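Arsenite methyltransferase (Chlamydomonas reinhardtii, PDB 5EVJ) transfers methyl groups from S-adenosyl-L-methionine to trivalent arsenic, probably turning arsenic-glutathione complexes into mono-, di- and trimethylated products. Local coordinates at residues 62-67 and 97-102; 225-230 and 269-274. The protein carries 15 engineered substitutions. All coordinates share one frame; numbering follows the deposited sequence.

Contact 1 of 2, residues 62-67 and 97-102. Engineered in segment 97-102: A98 (natural residue Cys).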
loop_
_atom_site.group_PDB
_atom_site.type_symbol
_atom_site.label_atom_id
_atom_site.label_comp_id
_atom_site.label_asym_id
_atom_site.label_seq_id
_atom_site.Cartn_x
_atom_site.Cartn_y
_atom_site.Cartn_z
ATOM N N ASP A 62 -5.310 -6.392 -20.408
ATOM C CA ASP A 62 -4.572 -7.551 -20.890
ATOM C C ASP A 62 -4.409 -8.691 -19.907
ATOM O O ASP A 62 -3.629 -9.556 -20.195
ATOM C CB ASP A 62 -3.142 -7.143 -21.247
ATOM C CG ASP A 62 -3.047 -6.371 -22.530
ATOM O OD1 ASP A 62 -3.870 -6.591 -23.425
ATOM O OD2 ASP A 62 -2.134 -5.548 -22.648
ATOM N N VAL A 63 -5.049 -8.620 -18.737
ATOM C CA VAL A 63 -4.991 -9.632 -17.699
ATOM C C VAL A 63 -6.099 -10.644 -18.025
ATOM O O VAL A 63 -7.216 -10.248 -18.333
ATOM C CB VAL A 63 -5.273 -8.979 -16.298
ATOM C CG1 VAL A 63 -5.543 -10.009 -15.203
ATOM C CG2 VAL A 63 -4.142 -8.038 -15.853
ATOM N N PRO A 64 -5.809 -11.953 -17.932
ATOM C CA PRO A 64 -6.798 -12.976 -18.284
ATOM C C PRO A 64 -8.090 -12.750 -17.541
ATOM O O PRO A 64 -8.104 -12.743 -16.300
ATOM C CB PRO A 64 -6.176 -14.280 -17.757
ATOM C CG PRO A 64 -4.723 -13.999 -17.635
ATOM C CD PRO A 64 -4.566 -12.535 -17.387
ATOM N N THR A 65 -9.168 -12.587 -18.297
ATOM C CA THR A 65 -10.519 -12.461 -17.766
ATOM C C THR A 65 -10.767 -13.273 -16.472
ATOM O O THR A 65 -11.351 -12.769 -15.489
ATOM C CB THR A 65 -11.540 -12.898 -18.848
ATOM O OG1 THR A 65 -11.480 -11.984 -19.955
ATOM C CG2 THR A 65 -12.939 -12.852 -18.284
ATOM N N GLU A 66 -10.328 -14.527 -16.476
ATOM C CA GLU A 66 -10.610 -15.418 -15.363
ATOM C C GLU A 66 -9.808 -14.970 -14.144
ATOM O O GLU A 66 -10.225 -15.167 -13.005
ATOM C CB GLU A 66 -10.224 -16.857 -15.717
ATOM C CG GLU A 66 -10.771 -17.847 -14.699
ATOM C CD GLU A 66 -9.965 -19.133 -14.580
ATOM O OE1 GLU A 66 -8.777 -19.160 -14.985
ATOM O OE2 GLU A 66 -10.524 -20.124 -14.064
ATOM N N VAL A 67 -8.618 -14.426 -14.386
ATOM C CA VAL A 67 -7.795 -13.967 -13.293
ATOM C C VAL A 67 -8.474 -12.786 -12.559
ATOM O O VAL A 67 -8.451 -12.733 -11.295
ATOM C CB VAL A 67 -6.363 -13.644 -13.764
ATOM C CG1 VAL A 67 -5.669 -12.808 -12.716
ATOM C CG2 VAL A 67 -5.585 -14.941 -13.981
ATOM N N ASP A 97 -3.967 -8.305 -8.941
ATOM C CA ASP A 97 -3.031 -7.225 -8.536
ATOM C C ASP A 97 -1.577 -7.648 -8.815
ATOM O O ASP A 97 -0.749 -6.828 -9.194
ATOM C CB ASP A 97 -3.234 -6.737 -7.042
ATOM C CG ASP A 97 -4.580 -5.971 -6.823
ATOM O OD1 ASP A 97 -5.214 -5.499 -7.814
ATOM O OD2 ASP A 97 -5.006 -5.812 -5.653
ATOM N N ALA A 98 -1.289 -8.926 -8.659
ATOM C CA ALA A 98 0.074 -9.405 -8.942
ATOM C C ALA A 98 0.358 -9.332 -10.442
ATOM O O ALA A 98 1.491 -9.024 -10.858
ATOM C CB ALA A 98 0.262 -10.808 -8.402
ATOM N N TYR A 99 -0.685 -9.545 -11.265
ATOM C CA TYR A 99 -0.488 -9.500 -12.717
ATOM C C TYR A 99 -0.239 -8.087 -13.135
ATOM O O TYR A 99 0.656 -7.802 -13.907
ATOM C CB TYR A 99 -1.718 -10.044 -13.440
ATOM C CG TYR A 99 -1.699 -11.567 -13.623
ATOM C CD1 TYR A 99 -1.365 -12.416 -12.562
ATOM C CD2 TYR A 99 -2.021 -12.164 -14.852
ATOM C CE1 TYR A 99 -1.347 -13.807 -12.700
ATOM C CE2 TYR A 99 -2.030 -13.582 -14.986
ATOM C CZ TYR A 99 -1.661 -14.382 -13.921
ATOM O OH TYR A 99 -1.646 -15.760 -14.023
ATOM N N VAL A 100 -0.976 -7.156 -12.541
ATOM C CA VAL A 100 -0.756 -5.782 -12.843
ATOM C C VAL A 100 0.631 -5.362 -12.404
ATOM O O VAL A 100 1.339 -4.656 -13.122
ATOM C CB VAL A 100 -1.799 -4.910 -12.152
ATOM C CG1 VAL A 100 -1.424 -3.436 -12.322
ATOM C CG2 VAL A 100 -3.168 -5.264 -12.723
ATOM N N ALA A 101 1.025 -5.773 -11.207
ATOM C CA ALA A 101 2.369 -5.363 -10.738
ATOM C C ALA A 101 3.497 -5.954 -11.638
ATOM O O ALA A 101 4.500 -5.280 -11.976
ATOM C CB ALA A 101 2.528 -5.805 -9.306
ATOM N N ALA A 102 3.313 -7.225 -12.012
ATOM C CA ALA A 102 4.268 -7.980 -12.797
ATOM C C ALA A 102 4.543 -7.166 -14.052
ATOM O O ALA A 102 5.675 -7.058 -14.486
ATOM C CB ALA A 102 3.685 -9.317 -13.158
#
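Y99 reaches from helix 96-104 into a bed made by V63, P64 and V67. Its side chain starts out toward segment 62-67, and chi1 of -87° sets CG beside the backbone N and anti to the carbonyl carbon. At the root of the side chain, V63 approaches obliquely and sets its CG2 methyl 4.0 Å from Y99 CB, while V63 CG1 comes to Y99 CD2. Farther out, P64 crosses the tyrosine at about a right angle, and P64 CD sits 3.6 Å from Y99 CD2 and equally near CE2. Proline suits this place because its closed ring presents a rigid apolar edge. V67 covers one face of the ring: its CG1 stands 4.1 Å from the centroid of Y99, only 5° off the normal, a CH-pi contact directed at the centre. Here the beta branch is put to full use, since V67 CG2 meets Y99 CE2 at 3.9 Å. The outer end of Y99 is polar, and its hydroxyl is hydrogen-bonded to the backbone O of A124. A tyrosine can therefore be buried among aliphatic groups with its one polar atom satisfied.

Helix 96-104 follows strand 86-90, an inner, parallel strand of the Rossmann-like methyltransferase sheet. In this superfamily the turn between the two is the glycine-rich loop of the S-adenosylmethionine site. The chain before that strand, with short helix 65-69, thus packs against the helix that follows the first strand of the sheet, and S94 OG is hydrogen-bonded to V67 O.

V100 adds a smaller aliphatic contact, its CG2 lying 4.3 Å from V63 CG2. V63 consequently touches two successive residues of the helix, one methyl serving both.

Contact 2 of 2, residues 225-230 and 269-274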
loop_
_atom_site.group_PDB
_atom_site.type_symbol
_atom_site.label_atom_id
_atom_site.label_comp_id
_atom_site.label_asym_id
_atom_site.label_seq_id
_atom_site.Cartn_x
_atom_site.Cartn_y
_atom_site.Cartn_z
ATOM N N LEU A 225 -11.317 -1.432 11.386
ATOM C CA LEU A 225 -10.923 -0.612 12.527
ATOM C C LEU A 225 -11.229 0.891 12.341
ATOM O O LEU A 225 -11.276 1.426 11.208
ATOM C CB LEU A 225 -9.392 -0.734 12.743
ATOM C CG LEU A 225 -8.735 -1.987 13.381
ATOM C CD1 LEU A 225 -7.299 -1.737 13.801
ATOM C CD2 LEU A 225 -9.452 -2.503 14.616
ATOM N N TYR A 226 -11.486 1.536 13.478
ATOM C CA TYR A 226 -11.363 2.950 13.617
ATOM C C TYR A 226 -10.009 3.362 12.969
ATOM O O TYR A 226 -8.930 2.905 13.375
ATOM C CB TYR A 226 -11.453 3.305 15.103
ATOM C CG TYR A 226 -11.198 4.770 15.402
ATOM C CD1 TYR A 226 -11.520 5.829 14.453
ATOM C CD2 TYR A 226 -10.619 5.133 16.627
ATOM C CE1 TYR A 226 -11.278 7.177 14.763
ATOM C CE2 TYR A 226 -10.355 6.480 16.928
ATOM C CZ TYR A 226 -10.674 7.490 16.039
ATOM O OH TYR A 226 -10.385 8.786 16.505
ATOM N N ASN A 227 -10.040 4.227 11.968
ATOM C CA ASN A 227 -8.777 4.542 11.335
ATOM C C ASN A 227 -7.651 4.940 12.296
ATOM O O ASN A 227 -6.489 4.603 12.035
ATOM C CB ASN A 227 -8.916 5.551 10.170
ATOM C CG ASN A 227 -9.076 6.966 10.631
ATOM O OD1 ASN A 227 -8.440 7.867 10.107
ATOM N ND2 ASN A 227 -9.915 7.180 11.597
ATOM N N ASN A 228 -7.958 5.652 13.400
ATOM C CA ASN A 228 -6.854 6.149 14.215
ATOM C C ASN A 228 -6.330 4.968 15.028
ATOM O O ASN A 228 -5.214 4.987 15.478
ATOM C CB ASN A 228 -7.250 7.300 15.151
ATOM C CG ASN A 228 -7.361 8.638 14.431
ATOM O OD1 ASN A 228 -6.501 8.959 13.641
ATOM N ND2 ASN A 228 -8.436 9.445 14.726
ATOM N N ASP A 229 -7.132 3.941 15.262
ATOM C CA ASP A 229 -6.604 2.771 15.977
ATOM C C ASP A 229 -5.663 1.992 15.049
ATOM O O ASP A 229 -4.702 1.429 15.482
ATOM C CB ASP A 229 -7.718 1.833 16.534
ATOM C CG ASP A 229 -8.409 2.387 17.737
ATOM O OD1 ASP A 229 -7.844 3.278 18.446
ATOM O OD2 ASP A 229 -9.519 1.907 18.012
ATOM N N PHE A 230 -5.952 1.968 13.755
ATOM C CA PHE A 230 -5.062 1.342 12.836
ATOM C C PHE A 230 -3.708 2.043 12.840
ATOM O O PHE A 230 -2.620 1.388 12.892
ATOM C CB PHE A 230 -5.642 1.269 11.421
ATOM C CG PHE A 230 -4.589 1.056 10.389
ATOM C CD1 PHE A 230 -4.028 -0.219 10.206
ATOM C CD2 PHE A 230 -4.032 2.155 9.712
ATOM C CE1 PHE A 230 -2.987 -0.375 9.301
ATOM C CE2 PHE A 230 -2.991 1.988 8.785
ATOM C CZ PHE A 230 -2.470 0.731 8.605
ATOM N N ILE A 269 -9.600 3.195 2.263
ATOM C CA ILE A 269 -8.389 4.065 2.336
ATOM C C ILE A 269 -7.161 3.294 1.846
ATOM O O ILE A 269 -6.964 2.104 2.199
ATOM C CB ILE A 269 -8.063 4.544 3.768
ATOM C CG1 ILE A 269 -9.279 5.222 4.441
ATOM C CG2 ILE A 269 -6.824 5.462 3.783
ATOM C CD1 ILE A 269 -9.012 5.589 5.919
ATOM N N THR A 270 -6.341 3.990 1.055
ATOM C CA THR A 270 -5.069 3.474 0.589
ATOM C C THR A 270 -4.058 4.210 1.430
ATOM O O THR A 270 -3.946 5.444 1.385
ATOM C CB THR A 270 -4.788 3.729 -0.942
ATOM O OG1 THR A 270 -5.732 3.041 -1.765
ATOM C CG2 THR A 270 -3.396 3.166 -1.330
ATOM N N TYR A 271 -3.288 3.423 2.146
ATOM C CA TYR A 271 -2.282 3.911 3.060
ATOM C C TYR A 271 -0.899 3.666 2.519
ATOM O O TYR A 271 -0.660 2.639 1.828
ATOM C CB TYR A 271 -2.396 3.159 4.441
ATOM C CG TYR A 271 -3.349 3.862 5.386
ATOM C CD1 TYR A 271 -3.074 5.145 5.867
ATOM C CD2 TYR A 271 -4.529 3.232 5.808
ATOM C CE1 TYR A 271 -3.942 5.791 6.759
ATOM C CE2 TYR A 271 -5.402 3.836 6.684
ATOM C CZ TYR A 271 -5.133 5.139 7.128
ATOM O OH TYR A 271 -6.050 5.730 7.951
ATOM N N ARG A 272 0.020 4.536 2.939
ATOM C CA ARG A 272 1.403 4.459 2.605
ATOM C C ARG A 272 2.240 4.334 3.868
ATOM O O ARG A 272 2.265 5.245 4.706
ATOM C CB ARG A 272 1.818 5.665 1.791
ATOM C CG ARG A 272 0.920 5.827 0.561
ATOM C CD ARG A 272 1.614 6.787 -0.419
ATOM N NE ARG A 272 2.717 6.161 -1.165
ATOM C CZ ARG A 272 3.180 6.559 -2.360
ATOM N NH1 ARG A 272 2.689 7.629 -2.960
ATOM N NH2 ARG A 272 4.158 5.854 -2.992
ATOM N N LEU A 273 2.959 3.209 3.980
ATOM C CA LEU A 273 3.699 2.895 5.170
ATOM C C LEU A 273 5.168 2.703 4.779
ATOM O O LEU A 273 5.602 1.578 4.387
ATOM C CB LEU A 273 3.128 1.657 5.784
ATOM C CG LEU A 273 2.016 1.708 6.840
ATOM C CD1 LEU A 273 1.003 2.828 6.649
ATOM C CD2 LEU A 273 1.331 0.343 6.940
ATOM N N PHE A 274 5.937 3.779 4.917
ATOM C CA PHE A 274 7.297 3.755 4.489
ATOM C C PHE A 274 8.141 3.296 5.570
ATOM O O PHE A 274 7.873 3.638 6.766
ATOM C CB PHE A 274 7.778 5.147 4.107
ATOM C CG PHE A 274 7.313 5.561 2.763
ATOM C CD1 PHE A 274 8.091 5.274 1.614
ATOM C CD2 PHE A 274 6.082 6.200 2.607
ATOM C CE1 PHE A 274 7.652 5.646 0.348
ATOM C CE2 PHE A 274 5.656 6.592 1.354
ATOM C CZ PHE A 274 6.426 6.333 0.191
HETATM O O HOH W 1 -6.414 8.288 8.183
#
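F230 and Y271 form the aromatic part of the contact between helix 227-237 and strand 266-274. Their side chains slide past each other in opposite directions, with ring centroids 4.9 Å apart and planes inclined at 34°. F230 CE2 lies 3.6 Å above the tyrosine plane, toward the rim; I269 CG2, from the same strand as Y271, sits on the opposite face, so the phenol is sandwiched.

Aliphatic contacts extend this patch. L273 meets F230 tip to tip, its CD2 4.2 Å from F230 CZ near the plane of the phenyl ring, and I269 CD1 approaches N227 CB at 4.3 Å. Alternate strand residues I269, Y271 and L273 thus face the helix, as expected where a helix packs on a beta sheet; Y201 of neighbouring strand 193-202 meets the Y271 ring edge-to-face.

The polar link runs through one water. Y271 OH donates to it at 2.6 Å, and the water donates to N227 OD1 at 2.8 Å. N227 CB comes 3.6 Å from Y271 OH, and the amide is nearly coplanar with the phenol ring. A phenylalanine for Y271 would take from the water the hydroxyl that donates to it, probably leaving N227 more loosely tied. Ring packing and a directional, water-mediated bond thus meet in one residue, which tyrosine's amphipathic character allows.

Both contacts are buried, yet they share no helix or strand and lie on opposite sides of the chain's centre, their own centres about 26 Å apart. Contact 1 lies farther out, about 18 Å from the centre of the chain, and joins a segment preceding the first sheet strand to the helix that follows it. Contact 2, about 10 Å from that centre, involves the sheet directly, setting a helix against the antiparallel strand 266-274. Each uses a tyrosine, but differently: in contact 1 a valine methyl sits over the ring face and the hydroxyl turns to the backbone elsewhere, whereas in contact 2 ring meets ring and the hydroxyl bridges across through water.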